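Local coordinates for cystathione gamma lyase CalE6 (Micromonospora echinospora, PDB 4Q31), which belongs to the Cys/Met metabolism family of pyridoxal-phosphate-dependent enzymes and carries its cofactor covalently on a lysine, within a four-chain assembly, at residues E58-C63 / L242-L247; C95-D100 / A123-P128; L153-V158 / H288-A293; P181-P186 / L252-Q257; F304-G309 / R378-G383. The protein carries 1 engineered substitution. All blocks are in the same frame, centred on the assembly; numbering follows the deposited sequence.

Interaction 1. Residues E58-C63 / L242-L247; sequences EELEEC and LVRRGL
Val243 opens the contact from the helix 242-247 side: its CG1 lies 3.9 Å from Leu60 CD2, and the two side chains cross at about a right angle. One residue on, Arg244 reaches across to the neighbouring helix. Its CG is anti to the backbone N (chi1 -177°) and the chain then bends at chi2 (63°), which lays the CD methylene beside Leu60 CD1 and carries the guanidinium to Cys63. There Cys63 SG sits over the centre of one guanidinium face, 3.6 Å from Arg244 CZ. The polar rim of the group points elsewhere: NH1 and NH2 bond to the carbonyl oxygens of Leu13 and Gly16, which should fix the plane that the sulfur covers. The frame is a helix pair, 55-66 against 237-247, in the PLP-dependent enzyme fold; the axes of the two short segments come within 9.9 Å, with their N-to-C directions 34° apart, and no hydrogen bond joins them. Leu247, a turn after Val243, brings CD1 against both side chains of the other helix, 3.7 Å from Leu60 CD1 and 3.8 Å from Cys63 SG. Loop residues Leu67 and Ile202 also touch Leu247, while Leu60 rests on Val75 of strand 72-76.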
# COMPACT_ATOMS: atom_id res chain seq x y z
N GLU C 58 -13.15 -4.54 10.34
CA GLU C 58 -14.16 -4.27 11.38
C GLU C 58 -14.38 -2.77 11.62
O GLU C 58 -15.51 -2.33 11.86
CB GLU C 58 -13.77 -4.97 12.70
CG GLU C 58 -13.94 -6.51 12.66
CD GLU C 58 -13.14 -7.27 13.72
OE1 GLU C 58 -12.97 -8.50 13.57
OE2 GLU C 58 -12.67 -6.66 14.71
N GLU C 59 -13.29 -2.00 11.57
CA GLU C 59 -13.37 -0.55 11.79
C GLU C 59 -14.16 0.10 10.67
O GLU C 59 -15.01 0.96 10.90
CB GLU C 59 -11.96 0.05 11.92
CG GLU C 59 -11.27 -0.31 13.25
CD GLU C 59 -9.74 -0.27 13.16
OE1 GLU C 59 -9.20 0.32 12.19
OE2 GLU C 59 -9.09 -0.86 14.04
N LEU C 60 -13.90 -0.35 9.44
CA LEU C 60 -14.67 0.12 8.29
C LEU C 60 -16.16 -0.19 8.45
O LEU C 60 -17.01 0.68 8.22
CB LEU C 60 -14.12 -0.47 6.99
CG LEU C 60 -14.91 -0.18 5.70
CD1 LEU C 60 -15.12 1.31 5.50
CD2 LEU C 60 -14.23 -0.81 4.48
N GLU C 61 -16.47 -1.42 8.86
CA GLU C 61 -17.84 -1.86 9.08
C GLU C 61 -18.54 -1.03 10.16
O GLU C 61 -19.70 -0.64 10.01
CB GLU C 61 -17.87 -3.36 9.43
CG GLU C 61 -17.49 -4.21 8.21
CD GLU C 61 -17.14 -5.66 8.51
OE1 GLU C 61 -16.72 -5.99 9.64
OE2 GLU C 61 -17.28 -6.47 7.58
N GLU C 62 -17.82 -0.74 11.23
CA GLU C 62 -18.36 0.06 12.31
C GLU C 62 -18.70 1.46 11.79
O GLU C 62 -19.74 2.04 12.12
CB GLU C 62 -17.37 0.12 13.47
CG GLU C 62 -17.89 0.79 14.72
CD GLU C 62 -16.86 0.79 15.85
OE1 GLU C 62 -17.13 1.39 16.91
OE2 GLU C 62 -15.78 0.17 15.66
N CYS C 63 -17.82 2.00 10.96
CA CYS C 63 -18.04 3.32 10.39
C CYS C 63 -19.29 3.34 9.52
O CYS C 63 -20.16 4.21 9.67
CB CYS C 63 -16.82 3.78 9.59
SG CYS C 63 -17.09 5.35 8.76
N LEU C 242 -8.20 1.88 2.08
CA LEU C 242 -8.49 2.86 1.03
C LEU C 242 -9.95 3.28 1.03
O LEU C 242 -10.26 4.45 0.82
CB LEU C 242 -8.10 2.35 -0.36
CG LEU C 242 -6.60 2.24 -0.66
CD1 LEU C 242 -6.39 1.58 -2.02
CD2 LEU C 242 -5.95 3.62 -0.64
N VAL C 243 -10.86 2.32 1.24
CA VAL C 243 -12.28 2.66 1.31
C VAL C 243 -12.53 3.60 2.49
O VAL C 243 -13.16 4.65 2.34
CB VAL C 243 -13.19 1.41 1.45
CG1 VAL C 243 -14.66 1.83 1.65
CG2 VAL C 243 -13.06 0.51 0.24
N ARG C 244 -12.02 3.22 3.66
CA ARG C 244 -12.18 4.01 4.88
C ARG C 244 -11.61 5.42 4.72
O ARG C 244 -12.21 6.40 5.17
CB ARG C 244 -11.48 3.32 6.05
CG ARG C 244 -11.66 4.07 7.38
CD ARG C 244 -13.16 4.11 7.78
NE ARG C 244 -13.41 4.92 8.97
CZ ARG C 244 -13.65 6.23 8.95
NH1 ARG C 244 -13.66 6.88 7.78
NH2 ARG C 244 -13.87 6.88 10.08
N ARG C 245 -10.45 5.52 4.08
CA ARG C 245 -9.82 6.81 3.85
C ARG C 245 -10.67 7.69 2.95
O ARG C 245 -10.79 8.88 3.18
CB ARG C 245 -8.43 6.65 3.21
CG ARG C 245 -7.64 7.99 3.14
CD ARG C 245 -6.31 7.76 2.44
NE ARG C 245 -5.24 8.70 2.74
CZ ARG C 245 -4.84 9.67 1.92
NH1 ARG C 245 -5.48 9.89 0.78
NH2 ARG C 245 -3.82 10.45 2.25
N GLY C 246 -11.24 7.10 1.90
CA GLY C 246 -12.09 7.87 1.00
C GLY C 246 -13.35 8.35 1.71
O GLY C 246 -13.82 9.47 1.48
N LEU C 247 -13.88 7.50 2.59
CA LEU C 247 -15.09 7.81 3.36
C LEU C 247 -15.05 9.15 4.08
O LEU C 247 -16.08 9.81 4.19
CB LEU C 247 -15.38 6.72 4.39
CG LEU C 247 -16.54 5.78 4.08
CD1 LEU C 247 -16.54 4.65 5.10
CD2 LEU C 247 -17.88 6.52 4.06

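Interaction 2. Residues C95-D100 / A123-P128; sequences CVVSTD and ADLTTP
Ala123 N donates to Ser98 O at 2.7 Å, a short bond that approaches nearly along the C=O axis of the acceptor (167°) but is bent at the hydrogen (136°). It lies at the C-terminal end of two neighbouring parallel strands, 95-99 and the outermost strand 119-123, in the seven-stranded mixed sheet of this PLP-dependent enzyme. Beyond it the chains lean on a weaker contact: the CA-H of Thr99 points almost straight at Ala123 O, with Thr99 CA 3.3 Å from that oxygen. Ser98 O and Ala123 O, two acceptors, also come near each other without bonding.

Apolar contact across the pair is light. Val97 CG1 faces both Ala123 CB at 4.4 Å and Leu125 CD2 at 4.5 Å, and helix 128-134 closes over the same group through Ala134, which touches Val97 and Ala123, and Ile131, which touches Leu125. Past the strand, the 123-128 segment turns toward that helix, where Thr127 OG1 caps Gly130 N. The turn is an Asx turn built on Asp124, whose OD1 takes two donors from Thr126. The backbone Thr126 N comes from above the carboxylate plane at 3.2 Å from Asp124 OD1, whereas Thr126 OG1 reaches the syn lone pair of Asp124 OD1 at 2.6 Å.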
# COMPACT_ATOMS: atom_id res chain seq x y z
N CYS C 95 -39.19 -16.65 -4.15
CA CYS C 95 -39.28 -15.65 -5.21
C CYS C 95 -38.69 -14.30 -4.83
O CYS C 95 -38.94 -13.78 -3.74
CB CYS C 95 -40.74 -15.47 -5.64
SG CYS C 95 -40.98 -14.14 -6.84
N VAL C 96 -37.90 -13.73 -5.74
CA VAL C 96 -37.40 -12.37 -5.59
C VAL C 96 -38.15 -11.46 -6.54
O VAL C 96 -38.27 -11.77 -7.72
CB VAL C 96 -35.89 -12.26 -5.92
CG1 VAL C 96 -35.37 -10.87 -5.57
CG2 VAL C 96 -35.09 -13.32 -5.19
N VAL C 97 -38.68 -10.36 -6.02
CA VAL C 97 -39.29 -9.34 -6.87
C VAL C 97 -38.33 -8.17 -7.02
O VAL C 97 -37.80 -7.67 -6.03
CB VAL C 97 -40.63 -8.83 -6.30
CG1 VAL C 97 -41.04 -7.52 -6.95
CG2 VAL C 97 -41.71 -9.88 -6.50
N SER C 98 -38.09 -7.75 -8.26
CA SER C 98 -37.22 -6.62 -8.51
C SER C 98 -37.79 -5.68 -9.56
O SER C 98 -38.81 -5.97 -10.17
CB SER C 98 -35.85 -7.10 -8.97
OG SER C 98 -34.98 -6.00 -9.11
N THR C 99 -37.13 -4.53 -9.73
CA THR C 99 -37.50 -3.60 -10.79
C THR C 99 -36.96 -4.14 -12.10
O THR C 99 -36.05 -4.98 -12.11
CB THR C 99 -36.97 -2.17 -10.53
OG1 THR C 99 -36.35 -1.65 -11.72
CG2 THR C 99 -35.95 -2.15 -9.38
N ASP C 100 -37.51 -3.69 -13.22
CA ASP C 100 -37.08 -4.15 -14.53
C ASP C 100 -35.72 -3.57 -14.90
O ASP C 100 -35.00 -4.12 -15.74
CB ASP C 100 -38.11 -3.79 -15.60
CG ASP C 100 -37.81 -4.41 -16.95
OD1 ASP C 100 -37.11 -5.44 -16.98
OD2 ASP C 100 -38.26 -3.86 -17.97
N ALA C 123 -40.86 -6.16 -11.90
CA ALA C 123 -42.10 -5.39 -11.81
C ALA C 123 -41.86 -3.90 -11.80
O ALA C 123 -40.77 -3.42 -11.48
CB ALA C 123 -42.88 -5.80 -10.60
N ASP C 124 -42.91 -3.16 -12.16
CA ASP C 124 -42.89 -1.71 -12.07
C ASP C 124 -43.30 -1.33 -10.65
O ASP C 124 -44.47 -1.40 -10.30
CB ASP C 124 -43.85 -1.10 -13.09
CG ASP C 124 -43.99 0.41 -12.94
OD1 ASP C 124 -43.04 1.05 -12.46
OD2 ASP C 124 -45.06 0.94 -13.30
N LEU C 125 -42.32 -0.93 -9.85
CA LEU C 125 -42.56 -0.62 -8.45
C LEU C 125 -42.84 0.86 -8.25
O LEU C 125 -42.76 1.36 -7.12
CB LEU C 125 -41.36 -1.05 -7.60
CG LEU C 125 -41.15 -2.56 -7.50
CD1 LEU C 125 -40.04 -2.88 -6.50
CD2 LEU C 125 -42.46 -3.26 -7.13
N THR C 126 -43.16 1.56 -9.34
CA THR C 126 -43.43 3.00 -9.27
C THR C 126 -44.92 3.32 -9.21
O THR C 126 -45.30 4.47 -9.00
CB THR C 126 -42.82 3.77 -10.45
OG1 THR C 126 -43.55 3.47 -11.65
CG2 THR C 126 -41.36 3.38 -10.64
N THR C 127 -45.76 2.31 -9.40
CA THR C 127 -47.21 2.49 -9.34
C THR C 127 -47.81 1.60 -8.26
O THR C 127 -47.27 0.54 -7.96
CB THR C 127 -47.88 2.17 -10.70
OG1 THR C 127 -47.84 0.76 -10.95
CG2 THR C 127 -47.18 2.92 -11.83
N PRO C 128 -48.93 2.04 -7.66
CA PRO C 128 -49.63 1.24 -6.66
C PRO C 128 -50.16 -0.09 -7.22
O PRO C 128 -50.25 -1.06 -6.47
CB PRO C 128 -50.81 2.14 -6.25
CG PRO C 128 -50.98 3.09 -7.40
CD PRO C 128 -49.58 3.34 -7.88

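Interaction 3. Residues L153-V158 / H288-A293; sequences LTVVDV and HAVVKA
Val155 and Val290 slide past each other in opposite directions, so that Val155 CG1 comes to rest 3.7 Å from Val290 CG1. Against Val291 the same valine lies at about a right angle, using its other branch: Val155 CG2 meets Val291 CG2, also at 3.7 Å. The two methyls of Val155 are thus shared between consecutive residues of the helix. Val155 CG1 is trans to its own backbone N (chi1 164°), which leaves CG2 beside that nitrogen and spreads the branches over both partners. Val290 is placed between Val155 and Asp157. Its CG1 packs on the Asp157 backbone, 3.6 Å from Asp157 CA, and the two side chains cross at a slant, with Val290 CG1 3.8 Å and Val290 CG2 4.1 Å from Asp157 CB. The carboxylate is engaged outside the pair, as Asp157 OD1 caps Glu160 N at the start of helix 158-167.

No hydrogen bond links the two segments; polar ties come from residues flanking 288-293. Gln287 OE1 accepts from Val155 N, and Gln294 bonds to both Val156 O and Val158 N. The extended connection between strand 140-146 and helix 158-167 is in this way laid along helix 288-294, which precedes strand 301-306 of the five-stranded sheet.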
# COMPACT_ATOMS: atom_id res chain seq x y z
N LEU C 153 -33.04 7.09 -14.12
CA LEU C 153 -33.19 7.82 -12.85
C LEU C 153 -34.63 7.85 -12.34
O LEU C 153 -35.05 8.83 -11.71
CB LEU C 153 -32.63 9.25 -12.98
CG LEU C 153 -31.31 9.38 -13.75
CD1 LEU C 153 -30.76 10.79 -13.74
CD2 LEU C 153 -30.30 8.43 -13.16
N THR C 154 -35.40 6.80 -12.61
CA THR C 154 -36.75 6.69 -12.04
C THR C 154 -36.60 6.33 -10.56
O THR C 154 -35.56 5.82 -10.14
CB THR C 154 -37.63 5.64 -12.75
OG1 THR C 154 -36.96 4.37 -12.74
CG2 THR C 154 -37.92 6.05 -14.20
N VAL C 155 -37.63 6.61 -9.77
CA VAL C 155 -37.53 6.51 -8.32
C VAL C 155 -38.67 5.68 -7.72
O VAL C 155 -39.82 5.82 -8.12
CB VAL C 155 -37.48 7.93 -7.69
CG1 VAL C 155 -37.78 7.89 -6.20
CG2 VAL C 155 -36.12 8.59 -7.96
N VAL C 156 -38.33 4.82 -6.77
CA VAL C 156 -39.31 3.98 -6.08
C VAL C 156 -39.48 4.44 -4.63
O VAL C 156 -38.50 4.75 -3.95
CB VAL C 156 -38.85 2.50 -6.10
CG1 VAL C 156 -39.79 1.62 -5.27
CG2 VAL C 156 -38.75 2.00 -7.53
N ASP C 157 -40.73 4.48 -4.16
CA ASP C 157 -41.03 4.89 -2.78
C ASP C 157 -40.68 3.75 -1.83
O ASP C 157 -41.42 2.77 -1.72
CB ASP C 157 -42.51 5.27 -2.65
CG ASP C 157 -42.86 5.86 -1.28
OD1 ASP C 157 -42.21 5.52 -0.26
OD2 ASP C 157 -43.81 6.67 -1.22
N VAL C 158 -39.54 3.89 -1.15
CA VAL C 158 -39.02 2.83 -0.30
C VAL C 158 -39.96 2.55 0.87
O VAL C 158 -40.27 1.40 1.15
CB VAL C 158 -37.60 3.17 0.22
CG1 VAL C 158 -37.10 2.10 1.19
CG2 VAL C 158 -36.64 3.30 -0.96
N HIS C 288 -41.43 13.24 -8.52
CA HIS C 288 -40.88 14.37 -7.75
C HIS C 288 -41.26 14.37 -6.26
O HIS C 288 -40.42 14.69 -5.43
CB HIS C 288 -41.24 15.72 -8.39
CG HIS C 288 -42.71 16.05 -8.34
ND1 HIS C 288 -43.55 15.83 -9.41
CD2 HIS C 288 -43.47 16.61 -7.37
CE1 HIS C 288 -44.77 16.23 -9.10
NE2 HIS C 288 -44.75 16.70 -7.86
N ALA C 289 -42.49 14.01 -5.94
CA ALA C 289 -42.93 13.98 -4.55
C ALA C 289 -42.19 12.92 -3.75
O ALA C 289 -41.86 13.12 -2.57
CB ALA C 289 -44.44 13.77 -4.47
N VAL C 290 -41.92 11.77 -4.37
CA VAL C 290 -41.20 10.71 -3.68
C VAL C 290 -39.74 11.13 -3.47
O VAL C 290 -39.19 10.96 -2.38
CB VAL C 290 -41.27 9.37 -4.43
CG1 VAL C 290 -40.44 8.31 -3.69
CG2 VAL C 290 -42.71 8.91 -4.57
N VAL C 291 -39.12 11.67 -4.52
CA VAL C 291 -37.77 12.21 -4.42
C VAL C 291 -37.66 13.18 -3.26
O VAL C 291 -36.74 13.08 -2.44
CB VAL C 291 -37.36 12.94 -5.72
CG1 VAL C 291 -36.05 13.68 -5.51
CG2 VAL C 291 -37.24 11.95 -6.86
N LYS C 292 -38.60 14.11 -3.17
CA LYS C 292 -38.57 15.11 -2.10
C LYS C 292 -38.72 14.46 -0.72
O LYS C 292 -38.08 14.88 0.24
CB LYS C 292 -39.64 16.18 -2.32
CG LYS C 292 -39.65 17.24 -1.23
CD LYS C 292 -40.76 18.26 -1.43
CE LYS C 292 -40.69 19.36 -0.38
NZ LYS C 292 -41.77 20.37 -0.56
N ALA C 293 -39.54 13.42 -0.63
CA ALA C 293 -39.77 12.75 0.65
C ALA C 293 -38.60 11.89 1.14
O ALA C 293 -38.38 11.78 2.34
CB ALA C 293 -41.04 11.94 0.60

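Interaction 4. Residues P181-P186 / L252-Q257; sequences PVLQQP and LRVHRQ
Leu183 and Val254 meet tip to tip, with Val254 CG1 set against the fork of the leucine: Leu183 CG, CD1 and CD2 all lie 3.8 Å from Val254 CG1. Val182 reaches toward the same valine end-on as well, though less closely, its CG1 being 4.0 Å from Val254 CG1 and its CG2 4.2 Å from Val254 CG2. On the neighbouring helical position His255 turns its imidazole toward the loop, and Val182 CG1 approaches the ring at a slant, 3.8 Å from His255 NE2. The ring stands on the more exposed side of the contact, close to a bound glycerol. With chi1 at -65° His255 CG sits beside its backbone N, and the ring is brought round to the loop.

The next shell holds both sides in place. Inside the loop, the side-chain amide of Gln185 folds back so that Gln185 NE2 donates to Pro181 O at 2.9 Å, with the oxygen in the amide plane; the same nitrogen also bonds to Leu67 O. The backbone of Leu183 is tied to Ser296, and Phe9 of helix 9-15 packs on Val182 and Gln185. On the helix, Arg253 is bonded to Gly246 O, Thr249 OG1 and Ser201 O, while Leu252, Arg253 and Arg256 pack against the second subunit.

Mainly apolar side chains, with one imidazole, pack the loop on the long helix 250-270. The loop connects two neighbouring parallel strands, 171-175 and 193-197, of the large seven-stranded sheet characteristic of fold-type-I PLP enzymes, to which the Cys/Met metabolism family belongs.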
# COMPACT_ATOMS: atom_id res chain seq x y z
N PRO C 181 -25.25 6.99 1.53
CA PRO C 181 -26.00 7.28 2.76
C PRO C 181 -26.07 8.76 3.09
O PRO C 181 -26.84 9.16 3.97
CB PRO C 181 -25.20 6.53 3.85
CG PRO C 181 -23.86 6.26 3.26
CD PRO C 181 -24.07 6.14 1.78
N VAL C 182 -25.28 9.58 2.39
CA VAL C 182 -25.37 11.03 2.56
C VAL C 182 -26.75 11.54 2.15
O VAL C 182 -27.26 12.50 2.73
CB VAL C 182 -24.32 11.76 1.67
CG1 VAL C 182 -24.46 13.27 1.78
CG2 VAL C 182 -22.91 11.33 2.04
N LEU C 183 -27.34 10.93 1.13
CA LEU C 183 -28.57 11.47 0.54
C LEU C 183 -29.81 10.63 0.78
O LEU C 183 -30.93 11.13 0.72
CB LEU C 183 -28.41 11.69 -0.96
CG LEU C 183 -27.23 12.50 -1.46
CD1 LEU C 183 -27.28 12.62 -3.00
CD2 LEU C 183 -27.20 13.89 -0.80
N GLN C 184 -29.63 9.34 1.04
CA GLN C 184 -30.77 8.47 1.21
C GLN C 184 -30.48 7.46 2.32
O GLN C 184 -29.40 6.89 2.38
CB GLN C 184 -31.08 7.77 -0.12
CG GLN C 184 -32.44 7.08 -0.15
CD GLN C 184 -32.80 6.65 -1.55
OE1 GLN C 184 -33.75 7.15 -2.14
NE2 GLN C 184 -32.01 5.73 -2.10
N GLN C 185 -31.45 7.27 3.21
CA GLN C 185 -31.28 6.38 4.36
C GLN C 185 -32.32 5.26 4.32
O GLN C 185 -33.34 5.33 5.00
CB GLN C 185 -31.44 7.18 5.66
CG GLN C 185 -30.32 8.19 5.93
CD GLN C 185 -29.17 7.57 6.71
OE1 GLN C 185 -29.37 6.91 7.72
NE2 GLN C 185 -27.95 7.78 6.22
N PRO C 186 -32.05 4.20 3.54
CA PRO C 186 -33.04 3.13 3.31
C PRO C 186 -33.59 2.50 4.59
O PRO C 186 -34.80 2.23 4.65
CB PRO C 186 -32.26 2.10 2.48
CG PRO C 186 -31.22 2.94 1.74
CD PRO C 186 -30.82 4.00 2.75
N LEU C 252 -18.50 15.92 1.81
CA LEU C 252 -18.00 17.07 1.05
C LEU C 252 -18.03 16.78 -0.45
O LEU C 252 -18.43 17.63 -1.25
CB LEU C 252 -16.57 17.44 1.46
CG LEU C 252 -16.35 17.73 2.95
CD1 LEU C 252 -14.89 18.07 3.22
CD2 LEU C 252 -17.26 18.86 3.39
N ARG C 253 -17.62 15.57 -0.82
CA ARG C 253 -17.64 15.19 -2.23
C ARG C 253 -19.04 15.19 -2.83
O ARG C 253 -19.28 15.81 -3.86
CB ARG C 253 -16.94 13.84 -2.43
CG ARG C 253 -15.40 13.94 -2.25
CD ARG C 253 -14.71 12.61 -2.54
NE ARG C 253 -14.90 11.58 -1.50
CZ ARG C 253 -15.73 10.54 -1.59
NH1 ARG C 253 -16.50 10.39 -2.66
NH2 ARG C 253 -15.79 9.65 -0.61
N VAL C 254 -19.97 14.50 -2.17
CA VAL C 254 -21.33 14.37 -2.67
C VAL C 254 -22.00 15.74 -2.83
O VAL C 254 -22.63 16.00 -3.85
CB VAL C 254 -22.18 13.44 -1.77
CG1 VAL C 254 -23.66 13.55 -2.10
CG2 VAL C 254 -21.72 12.01 -1.93
N HIS C 255 -21.85 16.61 -1.85
CA HIS C 255 -22.47 17.94 -1.95
C HIS C 255 -21.89 18.79 -3.09
O HIS C 255 -22.61 19.54 -3.74
CB HIS C 255 -22.45 18.67 -0.61
CG HIS C 255 -23.29 18.00 0.43
ND1 HIS C 255 -24.61 17.66 0.21
CD2 HIS C 255 -23.00 17.58 1.69
CE1 HIS C 255 -25.10 17.07 1.29
NE2 HIS C 255 -24.14 17.01 2.20
N ARG C 256 -20.59 18.66 -3.34
CA ARG C 256 -19.97 19.32 -4.48
C ARG C 256 -20.53 18.72 -5.78
O ARG C 256 -20.92 19.43 -6.70
CB ARG C 256 -18.44 19.15 -4.44
CG ARG C 256 -17.71 19.60 -5.73
CD ARG C 256 -17.71 21.12 -5.87
NE ARG C 256 -18.84 21.55 -6.68
CZ ARG C 256 -19.22 22.82 -6.82
NH1 ARG C 256 -18.57 23.79 -6.18
NH2 ARG C 256 -20.26 23.12 -7.59
N GLN C 257 -20.55 17.39 -5.86
CA GLN C 257 -21.08 16.71 -7.04
C GLN C 257 -22.54 17.09 -7.34
O GLN C 257 -22.91 17.33 -8.50
CB GLN C 257 -20.96 15.19 -6.89
CG GLN C 257 -19.53 14.63 -6.89
CD GLN C 257 -19.50 13.17 -6.45
OE1 GLN C 257 -20.24 12.79 -5.56
NE2 GLN C 257 -18.68 12.36 -7.09

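Interaction 5. Residues F304-G309 / R378-G383; sequences FDYLGG and RALAGG
Strand 304-306 passes into a loop, while the helix facing it across the contact runs out near Leu380 and the chain continues through Gly382. Tyr306 makes most of the contact from the strand side. Its CG is trans to the backbone N (chi1 -178°), extending the ring along the helix end, where it and Leu380 slide past each other in opposite directions. Leu380 CD2 approaches the ring obliquely, at 3.7 Å from Tyr306 CD1 and equally from Tyr306 CE1. At the far end of the ring the phenol oxygen gives a weak hydrogen bond, Tyr306 OH to Leu380 O at 3.3 Å, with that carbonyl oxygen in the ring plane at its edge. Gly382 O is also near the hydroxyl, 3.8 Å from Tyr306 OH. One ring face is taken up by its own chain: Gly308 N lies over the centre, 3.4 Å above the plane, so the loop folds back onto the tyrosine.

Phe304, two residues earlier on the same side of the strand, adds a looser contact in which Phe304 CE2 is 4.0 Å from Leu380 CD2. A single leucine methyl therefore lies against both aromatic rings.

Arg317 of helix 311-317 bonds to Ala379 O through NE. Strand 301-306 is flanked in the five-stranded sheet by strands 274-278 and 359-363, with Ile360 touching both aromatic side chains, and Leu268 of helix 250-270 packs on Phe304 and Leu380, so the last helix of the chain, 369-380, joins this sheet and helix 250-270.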
# COMPACT_ATOMS: atom_id res chain seq x y z
N PHE C 304 -29.45 12.25 -20.47
CA PHE C 304 -30.16 13.06 -21.46
C PHE C 304 -30.06 12.44 -22.84
O PHE C 304 -29.12 11.69 -23.12
CB PHE C 304 -29.61 14.50 -21.49
CG PHE C 304 -28.19 14.60 -21.99
CD1 PHE C 304 -27.12 14.41 -21.13
CD2 PHE C 304 -27.92 14.89 -23.33
CE1 PHE C 304 -25.81 14.50 -21.59
CE2 PHE C 304 -26.62 14.99 -23.79
CZ PHE C 304 -25.56 14.79 -22.92
N ASP C 305 -31.05 12.74 -23.68
CA ASP C 305 -31.00 12.37 -25.09
C ASP C 305 -30.30 13.43 -25.94
O ASP C 305 -30.72 14.59 -25.96
CB ASP C 305 -32.41 12.12 -25.62
CG ASP C 305 -32.99 10.82 -25.08
OD1 ASP C 305 -32.25 9.82 -25.04
OD2 ASP C 305 -34.17 10.81 -24.69
N TYR C 306 -29.23 13.03 -26.63
CA TYR C 306 -28.53 13.93 -27.54
C TYR C 306 -29.15 13.94 -28.93
O TYR C 306 -29.29 12.89 -29.56
CB TYR C 306 -27.05 13.53 -27.64
CG TYR C 306 -26.25 14.47 -28.52
CD1 TYR C 306 -26.16 15.83 -28.23
CD2 TYR C 306 -25.56 13.99 -29.64
CE1 TYR C 306 -25.42 16.69 -29.03
CE2 TYR C 306 -24.82 14.85 -30.44
CZ TYR C 306 -24.75 16.20 -30.13
OH TYR C 306 -24.02 17.06 -30.92
N LEU C 307 -29.50 15.12 -29.43
CA LEU C 307 -30.21 15.24 -30.70
C LEU C 307 -29.30 15.61 -31.85
O LEU C 307 -29.72 15.56 -33.00
CB LEU C 307 -31.28 16.33 -30.60
CG LEU C 307 -32.32 16.12 -29.50
CD1 LEU C 307 -33.32 17.29 -29.48
CD2 LEU C 307 -33.03 14.80 -29.72
N GLY C 308 -28.06 15.98 -31.55
CA GLY C 308 -27.20 16.60 -32.54
C GLY C 308 -26.40 15.67 -33.44
O GLY C 308 -25.60 16.14 -34.24
N GLY C 309 -26.60 14.37 -33.32
CA GLY C 309 -25.84 13.43 -34.11
C GLY C 309 -25.51 12.17 -33.32
O GLY C 309 -26.02 11.99 -32.22
N ARG C 378 -19.17 22.61 -25.17
CA ARG C 378 -18.33 22.41 -26.36
C ARG C 378 -18.70 21.11 -27.07
O ARG C 378 -18.75 21.05 -28.29
CB ARG C 378 -16.84 22.36 -26.00
CG ARG C 378 -16.16 23.70 -25.80
CD ARG C 378 -14.64 23.54 -25.81
NE ARG C 378 -14.19 22.49 -24.90
CZ ARG C 378 -13.96 22.66 -23.60
NH1 ARG C 378 -13.54 21.65 -22.86
NH2 ARG C 378 -14.15 23.85 -23.04
N ALA C 379 -18.94 20.07 -26.29
CA ALA C 379 -19.28 18.77 -26.85
C ALA C 379 -20.64 18.84 -27.56
O ALA C 379 -20.77 18.41 -28.71
CB ALA C 379 -19.29 17.71 -25.75
N LEU C 380 -21.63 19.42 -26.89
CA LEU C 380 -22.96 19.57 -27.48
C LEU C 380 -22.97 20.38 -28.77
O LEU C 380 -23.77 20.13 -29.65
CB LEU C 380 -23.92 20.23 -26.48
CG LEU C 380 -24.21 19.41 -25.22
CD1 LEU C 380 -25.12 20.19 -24.29
CD2 LEU C 380 -24.84 18.09 -25.60
N ALA C 381 -22.07 21.36 -28.88
CA ALA C 381 -22.11 22.27 -30.02
C ALA C 381 -21.25 21.82 -31.20
O ALA C 381 -21.23 22.50 -32.22
CB ALA C 381 -21.72 23.69 -29.58
N GLY C 382 -20.56 20.69 -31.08
CA GLY C 382 -19.70 20.18 -32.14
C GLY C 382 -20.43 19.40 -33.22
O GLY C 382 -21.57 19.00 -33.03
N GLY C 383 -19.79 19.18 -34.37
CA GLY C 383 -20.51 18.64 -35.51
C GLY C 383 -19.76 17.75 -36.48
O GLY C 383 -20.15 17.64 -37.65

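How the interactions relate
The five contacts are spread over the whole chain of this PLP-dependent enzyme. Interactions 1 and 4, 16 Å apart between centres, touch through the consecutive helices 237-247 and 250-270; both also meet the second subunit. Interactions 2 and 3, with centres 14 Å apart, meet where Leu125 and Thr126 pack on Val155 and Val156. Interaction 3 also touches interaction 4 through Val158 and Pro186. Interaction 5 stands apart on the five-stranded sheet, its nearest atoms about 7 Å from interaction 3. Along the chain, interaction 2 falls between the segments of 1, and 4 between those of 3; the segments of 1 alternate with those of 3 and 4, so packing brings sequence-distant parts together. Interaction 5 comes last.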